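Putative glucoamylase (Bacteroides uniformis, PDB 4GL3) probably acts as a glycoside hydrolase of the glucoamylase type, with a largely helical fold of the six-hairpin glycosidase clan. Local coordinates at residues Ala52-Ser57 / Gly99-Trp104; Arg81-Val86 / Glu148-Gly153; Asp95-Met100 / Asp120-Val125; Phe129-Leu134 / Asn157-Ala162; His193-Ile198 / Thr252-Met257. One frame throughout, in Å; residues are numbered along the deposited sequence. Where two conformers were deposited one is given.

Contact 1: Ala52-Ser57 / Gly99-Trp104; sequences ATIGGS and GMWAHW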
# COMPACT_ATOMS: atom_id res chain seq x y z
N ALA A 52 6.16 -3.21 15.07
CA ALA A 52 5.98 -2.15 14.05
C ALA A 52 6.10 -2.82 12.70
O ALA A 52 6.91 -3.75 12.51
CB ALA A 52 7.02 -1.07 14.20
N THR A 53 5.31 -2.39 11.74
CA THR A 53 5.41 -2.92 10.40
C THR A 53 5.96 -1.89 9.43
O THR A 53 5.53 -0.74 9.40
CB THR A 53 4.08 -3.55 9.97
OG1 THR A 53 4.28 -4.24 8.73
CG2 THR A 53 2.94 -2.49 9.90
N ILE A 54 6.95 -2.29 8.64
CA ILE A 54 7.65 -1.31 7.78
C ILE A 54 6.83 -0.81 6.61
O ILE A 54 6.87 0.41 6.35
CB ILE A 54 9.06 -1.82 7.36
CG1 ILE A 54 10.02 -1.72 8.59
CG2 ILE A 54 9.62 -1.10 6.13
CD1 ILE A 54 10.53 -0.33 9.01
N GLY A 55 6.18 -1.69 5.86
CA GLY A 55 5.33 -1.29 4.73
C GLY A 55 4.16 -0.42 5.17
O GLY A 55 3.89 0.66 4.60
N GLY A 56 3.49 -0.87 6.21
CA GLY A 56 2.40 -0.10 6.85
C GLY A 56 2.88 1.23 7.39
O GLY A 56 2.14 2.20 7.34
N SER A 57 4.10 1.29 7.93
CA SER A 57 4.63 2.58 8.41
C SER A 57 4.88 3.52 7.23
O SER A 57 4.71 4.74 7.34
CB SER A 57 5.88 2.41 9.26
OG SER A 57 5.55 1.70 10.47
N GLY A 99 20.83 -1.90 3.18
CA GLY A 99 19.98 -0.72 3.12
C GLY A 99 18.49 -0.97 3.32
O GLY A 99 17.71 -0.00 3.32
N MSE A 100 18.08 -2.23 3.45
CA MSE A 100 16.67 -2.56 3.54
C MSE A 100 16.35 -2.90 4.99
O MSE A 100 17.25 -3.31 5.76
CB MSE A 100 16.32 -3.73 2.66
CG MSE A 100 16.78 -3.63 1.20
SE MSE A 100 15.83 -2.15 0.32
CE MSE A 100 16.66 -2.36 -1.40
N TRP A 101 15.08 -2.76 5.34
CA TRP A 101 14.59 -3.23 6.64
C TRP A 101 13.84 -4.55 6.52
O TRP A 101 13.42 -4.95 5.42
CB TRP A 101 13.68 -2.14 7.28
CG TRP A 101 14.33 -0.78 7.34
CD1 TRP A 101 15.20 -0.34 8.27
CD2 TRP A 101 14.16 0.31 6.39
NE1 TRP A 101 15.56 0.99 8.01
CE2 TRP A 101 14.94 1.38 6.85
CE3 TRP A 101 13.42 0.48 5.24
CZ2 TRP A 101 15.02 2.57 6.17
CZ3 TRP A 101 13.50 1.67 4.54
CH2 TRP A 101 14.26 2.71 5.03
N ALA A 102 13.66 -5.19 7.68
CA ALA A 102 12.76 -6.31 7.88
C ALA A 102 11.27 -5.91 7.73
O ALA A 102 10.92 -4.71 7.70
CB ALA A 102 13.04 -7.02 9.22
N HIS A 103 10.40 -6.91 7.54
CA HIS A 103 8.95 -6.72 7.49
C HIS A 103 8.51 -6.13 8.85
O HIS A 103 7.80 -5.13 8.90
CB HIS A 103 8.31 -8.05 7.16
CG HIS A 103 6.82 -8.03 6.97
ND1 HIS A 103 6.15 -9.08 6.34
CD2 HIS A 103 5.86 -7.16 7.37
CE1 HIS A 103 4.85 -8.82 6.34
NE2 HIS A 103 4.64 -7.67 6.96
N TRP A 104 8.91 -6.78 9.94
CA TRP A 104 8.57 -6.34 11.30
C TRP A 104 9.83 -5.97 12.08
O TRP A 104 10.85 -6.63 11.94
CB TRP A 104 7.87 -7.47 12.05
CG TRP A 104 6.44 -7.73 11.67
CD1 TRP A 104 5.67 -6.99 10.86
CD2 TRP A 104 5.64 -8.81 12.13
NE1 TRP A 104 4.41 -7.53 10.78
CE2 TRP A 104 4.37 -8.66 11.55
CE3 TRP A 104 5.87 -9.90 12.98
CZ2 TRP A 104 3.31 -9.54 11.78
CZ3 TRP A 104 4.81 -10.78 13.24
CH2 TRP A 104 3.55 -10.60 12.63
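Ile54 and Trp101 cross at about a right angle, with CG1 of Ile54 3.9 Å from CB of Trp101. The isoleucine carries CG1 anti to its carbonyl carbon (chi1 -74°), which turns this branch toward the 99-104 segment and sets it 3.2 Å from the carbonyl O of Ala102; CD1 continues to CB and CG at the root of the indole. The indole NE1 is hydrogen-bonded to the carbonyl O of Leu89. Thr53 and His103 lie side by side and point the same way. OG1 of Thr53 stands anti to the backbone N (chi1 -171°) and meets two aromatic rings at their edges, in plane: CD2 of His103 at 3.6 Å and CD1 of Trp104 at 3.7 Å. OE1 of Glu43 accepts from Trp104 NE1 and is in a weak hydrogen bond with Thr53 OG1, so one carboxylate oxygen serves both. Between the backbones, Ile54 N donates to His103 O over 3.0 Å in a nearly straight bond (171°), and the CA of Trp104 lies 3.3 Å from Ala52 O in a CA-H...O contact. Thr53 and Trp104 form an antiparallel, non-hydrogen-bonded pair. This is the edge of a small three-stranded antiparallel sheet, at the point where strand 51-53 turns directly into helix 54-69, with Thr53 in the N-cap position.

Contact 2: Arg81-Val86 / Glu148-Gly153; sequences RMLKIV and ENRIRG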
# COMPACT_ATOMS: atom_id res chain seq x y z
N ARG A 81 7.12 14.84 13.84
CA ARG A 81 6.89 13.39 13.77
C ARG A 81 7.74 12.73 12.66
O ARG A 81 8.36 11.70 12.87
CB ARG A 81 5.40 13.08 13.54
CG ARG A 81 5.01 11.59 13.51
CD ARG A 81 5.27 10.89 14.83
NE ARG A 81 4.50 11.46 15.93
CZ ARG A 81 3.29 11.04 16.31
NH1 ARG A 81 2.69 10.01 15.73
NH2 ARG A 81 2.69 11.64 17.30
N MSE A 82 7.70 13.30 11.46
CA MSE A 82 8.45 12.79 10.35
C MSE A 82 9.96 12.70 10.66
O MSE A 82 10.61 11.69 10.34
CB MSE A 82 8.24 13.66 9.10
CG MSE A 82 8.85 13.10 7.82
SE MSE A 82 8.03 11.45 7.21
CE MSE A 82 6.19 12.02 7.44
N LEU A 83 10.51 13.73 11.27
CA LEU A 83 11.91 13.71 11.70
C LEU A 83 12.16 12.56 12.69
O LEU A 83 13.17 11.86 12.54
CB LEU A 83 12.40 15.08 12.25
CG LEU A 83 13.90 15.19 12.64
CD1 LEU A 83 14.81 14.78 11.48
CD2 LEU A 83 14.25 16.60 13.14
N LYS A 84 11.26 12.34 13.65
CA LYS A 84 11.39 11.23 14.58
C LYS A 84 11.46 9.87 13.80
O LYS A 84 12.32 9.03 14.08
CB LYS A 84 10.26 11.20 15.62
CG LYS A 84 10.32 10.04 16.64
CD LYS A 84 9.45 10.30 17.89
CE LYS A 84 7.99 10.06 17.58
NZ LYS A 84 7.02 10.36 18.70
N ILE A 85 10.58 9.70 12.82
CA ILE A 85 10.50 8.51 12.05
C ILE A 85 11.77 8.25 11.27
O ILE A 85 12.32 7.15 11.36
CB ILE A 85 9.28 8.52 11.08
CG1 ILE A 85 7.97 8.38 11.85
CG2 ILE A 85 9.38 7.39 10.05
CD1 ILE A 85 6.71 8.78 11.06
N VAL A 86 12.24 9.24 10.52
CA VAL A 86 13.40 9.01 9.65
C VAL A 86 14.70 8.93 10.45
O VAL A 86 15.63 8.18 10.08
CB VAL A 86 13.48 10.03 8.47
CG1 VAL A 86 12.20 9.98 7.68
CG2 VAL A 86 13.78 11.45 8.91
N GLU A 148 13.20 20.43 8.41
CA GLU A 148 12.87 19.91 7.08
C GLU A 148 14.14 19.72 6.27
O GLU A 148 14.21 18.83 5.44
CB GLU A 148 11.83 20.78 6.35
CG GLU A 148 10.55 20.93 7.15
CD GLU A 148 9.35 21.43 6.34
OE1 GLU A 148 9.42 21.52 5.08
OE2 GLU A 148 8.31 21.69 6.99
N ASN A 149 15.17 20.52 6.53
CA ASN A 149 16.46 20.28 5.88
C ASN A 149 16.96 18.90 6.27
O ASN A 149 17.46 18.17 5.42
CB ASN A 149 17.49 21.36 6.24
CG ASN A 149 17.17 22.71 5.63
OD1 ASN A 149 16.38 22.82 4.68
ND2 ASN A 149 17.78 23.76 6.18
N ARG A 150 16.76 18.54 7.54
CA ARG A 150 17.28 17.29 8.08
C ARG A 150 16.44 16.10 7.60
O ARG A 150 16.99 15.06 7.29
CB ARG A 150 17.28 17.36 9.59
CG ARG A 150 17.93 16.17 10.29
CD ARG A 150 19.42 16.41 10.53
NE ARG A 150 20.27 15.74 9.55
CZ ARG A 150 20.85 14.55 9.72
NH1 ARG A 150 20.69 13.85 10.85
NH2 ARG A 150 21.61 14.03 8.74
N ILE A 151 15.12 16.26 7.56
CA ILE A 151 14.25 15.27 6.94
C ILE A 151 14.71 14.91 5.53
O ILE A 151 14.86 13.74 5.20
CB ILE A 151 12.77 15.74 6.87
CG1 ILE A 151 12.10 15.75 8.27
CG2 ILE A 151 11.98 14.80 5.98
CD1 ILE A 151 10.80 16.54 8.38
N ARG A 152 14.90 15.90 4.69
CA ARG A 152 15.32 15.65 3.30
C ARG A 152 16.68 14.98 3.21
O ARG A 152 16.87 14.07 2.39
CB ARG A 152 15.33 16.97 2.47
CG ARG A 152 13.93 17.53 2.18
CD ARG A 152 13.95 18.61 1.11
NE ARG A 152 14.99 19.63 1.33
CZ ARG A 152 14.89 20.65 2.17
NH1 ARG A 152 13.80 20.83 2.91
NH2 ARG A 152 15.89 21.52 2.28
N GLY A 153 17.64 15.46 4.01
CA GLY A 153 19.01 14.90 4.05
C GLY A 153 19.02 13.44 4.45
O GLY A 153 19.70 12.60 3.81
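Ile151 of helix 146-161 packs against Met82 and Leu83 of helix 75-90, and both of its branches meet Met82. CD1 lies 3.9 Å from CB of the selenomethionine Met82, and CG2 lies 4.0 Å from Met82 CG; the two side chains cross at about a right angle. CG1, anti to the carbonyl carbon of Ile151 (chi1 -71°), also rests 4.0 Å from CB of Leu83. Beyond CG, the Met82 chain bends at chi2 and chi3 and leads away from Ile151, toward Val61 and Ile64 of helix 54-69. CD1 of Leu83 touches Arg150 instead, 3.6 Å from its CG. There the two side chains cross obliquely, and the arginine bends so that its aliphatic root does the touching. One turn on, CG2 of Val86 approaches the CA of Ile151 at 4.3 Å. The short helix segments run in roughly the same direction, 34° apart, with their axes 9.5 Å from each other at closest approach. Since the side chains meet across the segments through carbon atoms, the contact relies on dispersion and the exclusion of water; CB and CG of Arg150 extend the apolar surface toward solvent, while its guanidinium leads away from the contact.

Contact 3: Asp95-Met100 / Asp120-Val125; sequences DSYHGM and DGADIV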
# COMPACT_ATOMS: atom_id res chain seq x y z
N ASP A 95 17.98 -2.24 13.04
CA ASP A 95 18.45 -3.25 12.10
C ASP A 95 18.11 -2.95 10.65
O ASP A 95 16.95 -2.60 10.31
CB ASP A 95 17.90 -4.62 12.47
CG ASP A 95 18.52 -5.19 13.74
OD1 ASP A 95 19.66 -4.84 14.07
OD2 ASP A 95 17.85 -6.00 14.41
N SER A 96 19.12 -3.14 9.81
CA SER A 96 18.99 -3.07 8.37
C SER A 96 20.00 -3.99 7.69
O SER A 96 21.02 -4.36 8.28
CB SER A 96 19.17 -1.62 7.85
OG SER A 96 20.44 -1.05 8.11
N TYR A 97 19.70 -4.34 6.45
CA TYR A 97 20.44 -5.33 5.68
C TYR A 97 20.53 -4.83 4.25
O TYR A 97 19.55 -4.77 3.57
CB TYR A 97 19.81 -6.74 5.76
CG TYR A 97 19.33 -7.08 7.16
CD1 TYR A 97 18.06 -6.67 7.60
CD2 TYR A 97 20.15 -7.79 8.05
CE1 TYR A 97 17.63 -6.96 8.89
CE2 TYR A 97 19.73 -8.08 9.36
CZ TYR A 97 18.46 -7.68 9.76
OH TYR A 97 18.04 -7.88 11.05
N HIS A 98 21.73 -4.44 3.83
CA HIS A 98 21.97 -3.92 2.48
C HIS A 98 21.03 -2.73 2.17
O HIS A 98 20.52 -2.60 1.07
CB HIS A 98 21.89 -5.03 1.44
CG HIS A 98 23.06 -5.99 1.49
ND1 HIS A 98 24.22 -5.78 0.78
CD2 HIS A 98 23.22 -7.19 2.12
CE1 HIS A 98 25.07 -6.78 1.02
NE2 HIS A 98 24.48 -7.64 1.84
N GLY A 99 20.83 -1.90 3.18
CA GLY A 99 19.98 -0.72 3.12
C GLY A 99 18.49 -0.97 3.32
O GLY A 99 17.71 -0.00 3.32
N MSE A 100 18.08 -2.23 3.45
CA MSE A 100 16.67 -2.56 3.54
C MSE A 100 16.35 -2.90 4.99
O MSE A 100 17.25 -3.31 5.76
CB MSE A 100 16.32 -3.73 2.66
CG MSE A 100 16.78 -3.63 1.20
SE MSE A 100 15.83 -2.15 0.32
CE MSE A 100 16.66 -2.36 -1.40
N ASP A 120 13.90 -13.42 8.42
CA ASP A 120 14.42 -12.68 9.57
C ASP A 120 15.46 -11.66 9.19
O ASP A 120 16.31 -11.29 10.01
CB ASP A 120 15.04 -13.69 10.58
CG ASP A 120 16.27 -14.46 9.99
OD1 ASP A 120 16.52 -14.35 8.76
OD2 ASP A 120 16.96 -15.12 10.81
N GLY A 121 15.44 -11.26 7.92
CA GLY A 121 16.31 -10.23 7.41
C GLY A 121 15.55 -9.19 6.62
O GLY A 121 14.46 -8.80 7.00
N ALA A 122 16.12 -8.77 5.50
CA ALA A 122 15.51 -7.82 4.61
C ALA A 122 14.21 -8.38 4.00
O ALA A 122 14.12 -9.58 3.65
CB ALA A 122 16.48 -7.41 3.48
N ASP A 123 13.23 -7.48 3.90
CA ASP A 123 12.02 -7.66 3.07
C ASP A 123 11.94 -6.46 2.15
O ASP A 123 11.69 -5.29 2.60
CB ASP A 123 10.77 -7.77 3.95
CG ASP A 123 9.50 -7.97 3.15
OD1 ASP A 123 9.38 -7.36 2.05
OD2 ASP A 123 8.68 -8.81 3.58
N ILE A 124 12.26 -6.66 0.87
CA ILE A 124 12.37 -5.50 0.01
C ILE A 124 11.05 -4.96 -0.50
O ILE A 124 11.01 -3.82 -1.02
CB ILE A 124 13.37 -5.66 -1.17
CG1 ILE A 124 12.84 -6.58 -2.27
CG2 ILE A 124 14.73 -6.14 -0.65
CD1 ILE A 124 13.75 -6.50 -3.51
N VAL A 125 9.98 -5.76 -0.40
CA VAL A 125 8.65 -5.28 -0.81
C VAL A 125 8.19 -4.30 0.28
O VAL A 125 7.81 -3.17 -0.00
CB VAL A 125 7.63 -6.42 -1.02
CG1 VAL A 125 6.23 -5.82 -1.23
CG2 VAL A 125 8.08 -7.33 -2.20
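A chi1 of -42° puts CG of Tyr97 anti to its carbonyl carbon, and a chi2 of 85° turns one ring face to Gly121; the same first torsion in Met100 (chi1 -51°) turns CG toward Ile124. Gly121 CA sits over that face of the tyrosine ring, offset toward the rim, in a CH-pi contact 4.0 Å from the ring centroid. CD1 of the ring is 3.5 Å from Ala122 N. Ala122 CB fits against both residues, 4.1 Å from Tyr97 CB and 3.8 Å from Met100 CB. Met100 CG then meets CG2 of Ile124 at 3.7 Å. A type I' turn from Tyr97 to Met100, closed by backbone hydrogen bonds in both directions, presents the two side chains together, while the hydroxyl of Tyr97 is bonded to Thr112 OG1. The turn lies in the loop between helix 75-90 and strand 104-106, and covers the short strand 122-123 just where it leads, through the N-cap residue Asp123, into helix 124-140.

Contact 4: Phe129-Leu134 / Asn157-Ala162; sequences FMFEGL and NLWRQA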
# COMPACT_ATOMS: atom_id res chain seq x y z
N PHE A 129 7.64 -0.11 -0.07
CA PHE A 129 6.48 0.65 0.34
C PHE A 129 6.89 1.78 1.29
O PHE A 129 6.36 2.93 1.22
CB PHE A 129 5.42 -0.24 0.96
CG PHE A 129 4.88 -1.29 0.02
CD1 PHE A 129 4.73 -1.05 -1.36
CD2 PHE A 129 4.46 -2.50 0.54
CE1 PHE A 129 4.17 -2.04 -2.20
CE2 PHE A 129 3.94 -3.50 -0.30
CZ PHE A 129 3.83 -3.27 -1.66
N MSE A 130 7.90 1.51 2.13
CA MSE A 130 8.46 2.59 2.97
C MSE A 130 9.08 3.68 2.07
O MSE A 130 8.84 4.87 2.30
CB MSE A 130 9.45 2.08 4.04
CG MSE A 130 10.19 3.22 4.75
SE MSE A 130 9.01 4.32 5.80
CE MSE A 130 8.64 3.05 7.17
N PHE A 131 9.89 3.30 1.07
CA PHE A 131 10.52 4.30 0.18
C PHE A 131 9.48 5.04 -0.66
O PHE A 131 9.65 6.19 -0.98
CB PHE A 131 11.63 3.67 -0.68
CG PHE A 131 12.94 3.51 0.08
CD1 PHE A 131 13.62 4.61 0.51
CD2 PHE A 131 13.41 2.27 0.44
CE1 PHE A 131 14.77 4.51 1.27
CE2 PHE A 131 14.59 2.14 1.16
CZ PHE A 131 15.26 3.27 1.59
N GLU A 132 8.40 4.37 -1.02
CA GLU A 132 7.29 5.05 -1.73
C GLU A 132 6.81 6.26 -0.90
O GLU A 132 6.80 7.41 -1.36
CB GLU A 132 6.17 4.03 -2.04
CG GLU A 132 4.99 4.57 -2.85
CD GLU A 132 3.92 3.52 -3.09
OE1 GLU A 132 4.00 2.38 -2.54
OE2 GLU A 132 2.97 3.81 -3.82
N GLY A 133 6.54 6.03 0.36
CA GLY A 133 6.26 7.12 1.26
C GLY A 133 7.39 8.13 1.51
O GLY A 133 7.14 9.32 1.50
N LEU A 134 8.61 7.66 1.74
CA LEU A 134 9.72 8.57 2.05
C LEU A 134 10.03 9.45 0.85
O LEU A 134 10.37 10.63 1.02
CB LEU A 134 10.97 7.86 2.57
CG LEU A 134 10.90 7.10 3.93
CD1 LEU A 134 12.27 6.42 4.21
CD2 LEU A 134 10.48 8.02 5.09
N ASN A 157 19.86 10.16 1.93
CA ASN A 157 20.89 9.19 2.30
C ASN A 157 20.34 7.75 2.41
O ASN A 157 20.95 6.80 1.89
CB ASN A 157 21.56 9.63 3.60
CG ASN A 157 22.65 8.70 4.02
OD1 ASN A 157 22.46 7.92 4.96
ND2 ASN A 157 23.78 8.73 3.32
N LEU A 158 19.19 7.58 3.05
CA LEU A 158 18.50 6.28 3.06
C LEU A 158 18.21 5.79 1.66
O LEU A 158 18.48 4.61 1.30
CB LEU A 158 17.18 6.34 3.85
CG LEU A 158 17.31 6.45 5.36
CD1 LEU A 158 15.91 6.58 5.96
CD2 LEU A 158 18.02 5.22 5.92
N TRP A 159 17.69 6.68 0.82
CA TRP A 159 17.39 6.30 -0.56
C TRP A 159 18.67 5.88 -1.31
O TRP A 159 18.66 4.87 -1.99
CB TRP A 159 16.69 7.47 -1.26
CG TRP A 159 16.55 7.39 -2.75
CD1 TRP A 159 16.96 8.34 -3.65
CD2 TRP A 159 15.87 6.39 -3.51
NE1 TRP A 159 16.61 7.97 -4.93
CE2 TRP A 159 15.95 6.77 -4.87
CE3 TRP A 159 15.26 5.17 -3.20
CZ2 TRP A 159 15.45 5.99 -5.89
CZ3 TRP A 159 14.74 4.40 -4.22
CH2 TRP A 159 14.85 4.81 -5.56
N ARG A 160 19.76 6.65 -1.17
CA ARG A 160 21.01 6.29 -1.84
C ARG A 160 21.64 4.98 -1.29
O ARG A 160 22.33 4.28 -2.03
CB ARG A 160 22.02 7.43 -1.81
CG ARG A 160 21.60 8.66 -2.64
CD ARG A 160 22.56 9.81 -2.41
NE ARG A 160 23.84 9.45 -2.99
CZ ARG A 160 24.13 9.50 -4.28
NH1 ARG A 160 23.23 9.92 -5.17
NH2 ARG A 160 25.31 9.10 -4.68
N GLN A 161 21.32 4.60 -0.06
CA GLN A 161 21.88 3.40 0.56
C GLN A 161 21.08 2.11 0.28
O GLN A 161 21.55 1.01 0.64
CB GLN A 161 22.06 3.61 2.07
CG GLN A 161 23.14 4.59 2.47
CD GLN A 161 23.38 4.61 4.01
OE1 GLN A 161 22.49 4.32 4.82
NE2 GLN A 161 24.59 4.93 4.41
N ALA A 162 19.91 2.22 -0.39
CA ALA A 162 19.05 1.06 -0.62
C ALA A 162 19.60 0.29 -1.82
O ALA A 162 19.54 0.79 -2.94
CB ALA A 162 17.60 1.46 -0.87
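Two consecutive helices, 124-140 and 146-161, form a helical hairpin, an element consistent with the six-hairpin clan of this family, and Phe131 bridges them near the C-terminal end of the second. The short segments run roughly antiparallel, at 143°, with their axes 11.1 Å apart, a wide spacing that the phenyl ring spans. CG of Phe131 is anti to the carbonyl carbon (chi1 -80°), and the ring extends to the backbone of the other helix, where CZ lies 3.5 Å from Leu158 O and CE1 3.7 Å from Trp159 N. Its plane is inclined at 57° to the six-membered ring of Trp159, an oblique pairing in which Phe131 CD1 approaches Trp159 CE3 at 4.1 Å; the indole is anchored through NE1 to Asp405. CB of Ala162 lies 3.7 Å from Phe131 CE2. An alanine in place of Phe131 would probably open a gap between the helices and remove the ring contacts to Trp159 and Ala162. Leu134 CD1 meets Leu158 CD1 at 4.0 Å.

Contact 5: His193-Ile198 / Thr252-Met257; sequences HNECHI and THYSYM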
# COMPACT_ATOMS: atom_id res chain seq x y z
N HIS A 193 1.55 -10.11 -12.24
CA HIS A 193 1.24 -8.73 -11.82
C HIS A 193 0.50 -8.81 -10.49
O HIS A 193 -0.66 -9.24 -10.44
CB HIS A 193 0.38 -7.97 -12.83
CG HIS A 193 0.10 -6.56 -12.41
ND1 HIS A 193 0.98 -5.52 -12.68
CD2 HIS A 193 -0.90 -6.03 -11.68
CE1 HIS A 193 0.52 -4.42 -12.12
NE2 HIS A 193 -0.63 -4.69 -11.53
N ASN A 194 1.20 -8.44 -9.43
CA ASN A 194 0.65 -8.43 -8.07
C ASN A 194 0.86 -7.06 -7.44
O ASN A 194 0.88 -6.06 -8.16
CB ASN A 194 1.24 -9.59 -7.24
CG ASN A 194 2.73 -9.50 -7.05
OD1 ASN A 194 3.36 -8.50 -7.35
ND2 ASN A 194 3.32 -10.59 -6.57
N GLU A 195 1.00 -6.99 -6.11
CA GLU A 195 1.15 -5.71 -5.42
C GLU A 195 2.54 -5.13 -5.49
O GLU A 195 2.72 -4.01 -5.02
CB GLU A 195 0.76 -5.85 -3.92
CG GLU A 195 1.80 -6.59 -3.05
CD GLU A 195 1.60 -8.10 -2.95
OE1 GLU A 195 1.25 -8.74 -3.96
OE2 GLU A 195 1.86 -8.66 -1.86
N CYS A 196 3.53 -5.85 -6.06
CA CYS A 196 4.94 -5.44 -5.91
C CYS A 196 5.54 -4.62 -7.06
O CYS A 196 6.75 -4.55 -7.17
CB CYS A 196 5.76 -6.71 -5.77
SG CYS A 196 5.24 -7.79 -4.44
N HIS A 197 4.73 -4.07 -7.95
CA HIS A 197 5.24 -3.35 -9.13
C HIS A 197 6.32 -2.30 -8.78
O HIS A 197 7.37 -2.14 -9.48
CB HIS A 197 4.05 -2.68 -9.85
CG HIS A 197 4.30 -2.29 -11.27
ND1 HIS A 197 3.40 -1.54 -11.99
CD2 HIS A 197 5.33 -2.56 -12.11
CE1 HIS A 197 3.86 -1.37 -13.22
NE2 HIS A 197 5.02 -2.00 -13.33
N ILE A 198 6.07 -1.61 -7.67
CA ILE A 198 6.88 -0.48 -7.24
C ILE A 198 8.31 -0.90 -6.90
O ILE A 198 9.25 -0.06 -6.96
CB ILE A 198 6.23 0.26 -6.01
CG1 ILE A 198 6.84 1.63 -5.79
CG2 ILE A 198 6.38 -0.52 -4.72
CD1 ILE A 198 6.34 2.67 -6.73
N THR A 252 -4.30 -3.21 -6.57
CA THR A 252 -4.48 -1.87 -7.22
C THR A 252 -4.18 -0.70 -6.29
O THR A 252 -4.34 0.45 -6.68
CB THR A 252 -5.91 -1.71 -7.78
OG1 THR A 252 -6.83 -1.58 -6.68
CG2 THR A 252 -6.25 -2.92 -8.67
N HIS A 253 -3.72 -1.00 -5.06
CA HIS A 253 -3.49 0.01 -4.05
C HIS A 253 -2.02 0.21 -3.67
O HIS A 253 -1.55 1.31 -3.64
CB HIS A 253 -4.28 -0.27 -2.76
CG HIS A 253 -5.73 -0.48 -2.98
ND1 HIS A 253 -6.49 -1.29 -2.16
CD2 HIS A 253 -6.55 -0.05 -3.97
CE1 HIS A 253 -7.73 -1.33 -2.64
NE2 HIS A 253 -7.80 -0.58 -3.72
N TYR A 254 -1.30 -0.83 -3.27
CA TYR A 254 -0.04 -0.57 -2.53
C TYR A 254 1.08 0.16 -3.32
O TYR A 254 1.77 1.01 -2.77
CB TYR A 254 0.53 -1.85 -1.89
CG TYR A 254 -0.24 -2.50 -0.77
CD1 TYR A 254 -1.46 -2.01 -0.33
CD2 TYR A 254 0.27 -3.64 -0.15
CE1 TYR A 254 -2.17 -2.65 0.68
CE2 TYR A 254 -0.42 -4.28 0.86
CZ TYR A 254 -1.64 -3.78 1.28
OH TYR A 254 -2.36 -4.44 2.28
N SER A 255 1.29 -0.22 -4.57
CA SER A 255 2.27 0.41 -5.45
C SER A 255 1.75 1.72 -6.07
O SER A 255 2.57 2.47 -6.59
CB SER A 255 2.70 -0.57 -6.60
OG SER A 255 3.42 -1.71 -6.13
N TYR A 256 0.44 2.00 -5.96
CA TYR A 256 -0.23 3.10 -6.67
C TYR A 256 -0.73 4.19 -5.72
O TYR A 256 -1.66 4.98 -5.98
CB TYR A 256 -1.35 2.54 -7.56
CG TYR A 256 -0.78 1.44 -8.40
CD1 TYR A 256 0.11 1.72 -9.44
CD2 TYR A 256 -1.05 0.11 -8.11
CE1 TYR A 256 0.68 0.71 -10.21
CE2 TYR A 256 -0.48 -0.92 -8.85
CZ TYR A 256 0.40 -0.62 -9.88
OH TYR A 256 0.97 -1.64 -10.61
N MSE A 257 -0.08 4.23 -4.59
CA MSE A 257 -0.26 5.26 -3.59
C MSE A 257 0.53 6.50 -4.01
O MSE A 257 0.04 7.63 -3.99
CB MSE A 257 0.25 4.71 -2.26
CG MSE A 257 -0.64 5.03 -1.17
SE MSE A 257 -1.84 3.62 -0.62
CE MSE A 257 -1.38 4.04 1.26
O HOH W 1 1.58 -3.56 -8.05
O HOH W 2 0.02 -2.57 -5.73
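Ser255 OG donates to Glu195 O over 2.6 Å and accepts from Ile198 N at 3.1 Å, so one hydroxyl bridges the backbone of Glu195 and Ile198. Its OG stands anti to the carbonyl carbon (chi1 -66°) and approaches Glu195 O from above the carbonyl plane. Beside it, Tyr256 OH shares a 2.8 Å hydrogen bond with His197 ND1, the two side chains crossing at about a right angle and the hydroxyl lying at the edge of the imidazole. His193 reaches Tyr256 tip to tip, its CE1 3.2 Å from the same OH. An alanine at Ser255 would probably leave Glu195 O and Ile198 N without their shared partner. The contact falls within the glucoamylase family region, and Glu195 OE2 makes a weak hydrogen bond to a bound Tris, probably from the crystallisation liquor, which is consistent with a pocket here. Two waters form the next shell: water 1 donates to Asn194 O (2.6 Å), accepts from His197 N and is hydrogen-bonded to Tyr256 OH, while water 2 links Glu195 O to Ser255 N. Further out, Asn194 OD1 accepts from Cys196 N in an Asx turn, at 3.0 Å, and His197 NE2 is bonded to Tyr216 OH.

All five contacts are largely buried, but the centre of contact 5 is about 7 Å from the centre of the chain and that of contact 2, which has an exposed arginine at its border, about 21 Å. Contacts 2 and 4 both use helix 146-161 and are apolar in their side-chain contacts; they meet where Val86 touches Leu134. Contacts 3 and 4 share helix 124-140, and contacts 1 and 3 share Gly99 and Met100 in one loop. Trp101 of contact 1 packs on Phe131 of contact 4. Chemistry changes with place: backbone pairing at the small sheet in contact 1, CH-pi and aliphatic packing in contact 3, and hydroxyls, imidazoles and waters in contact 5.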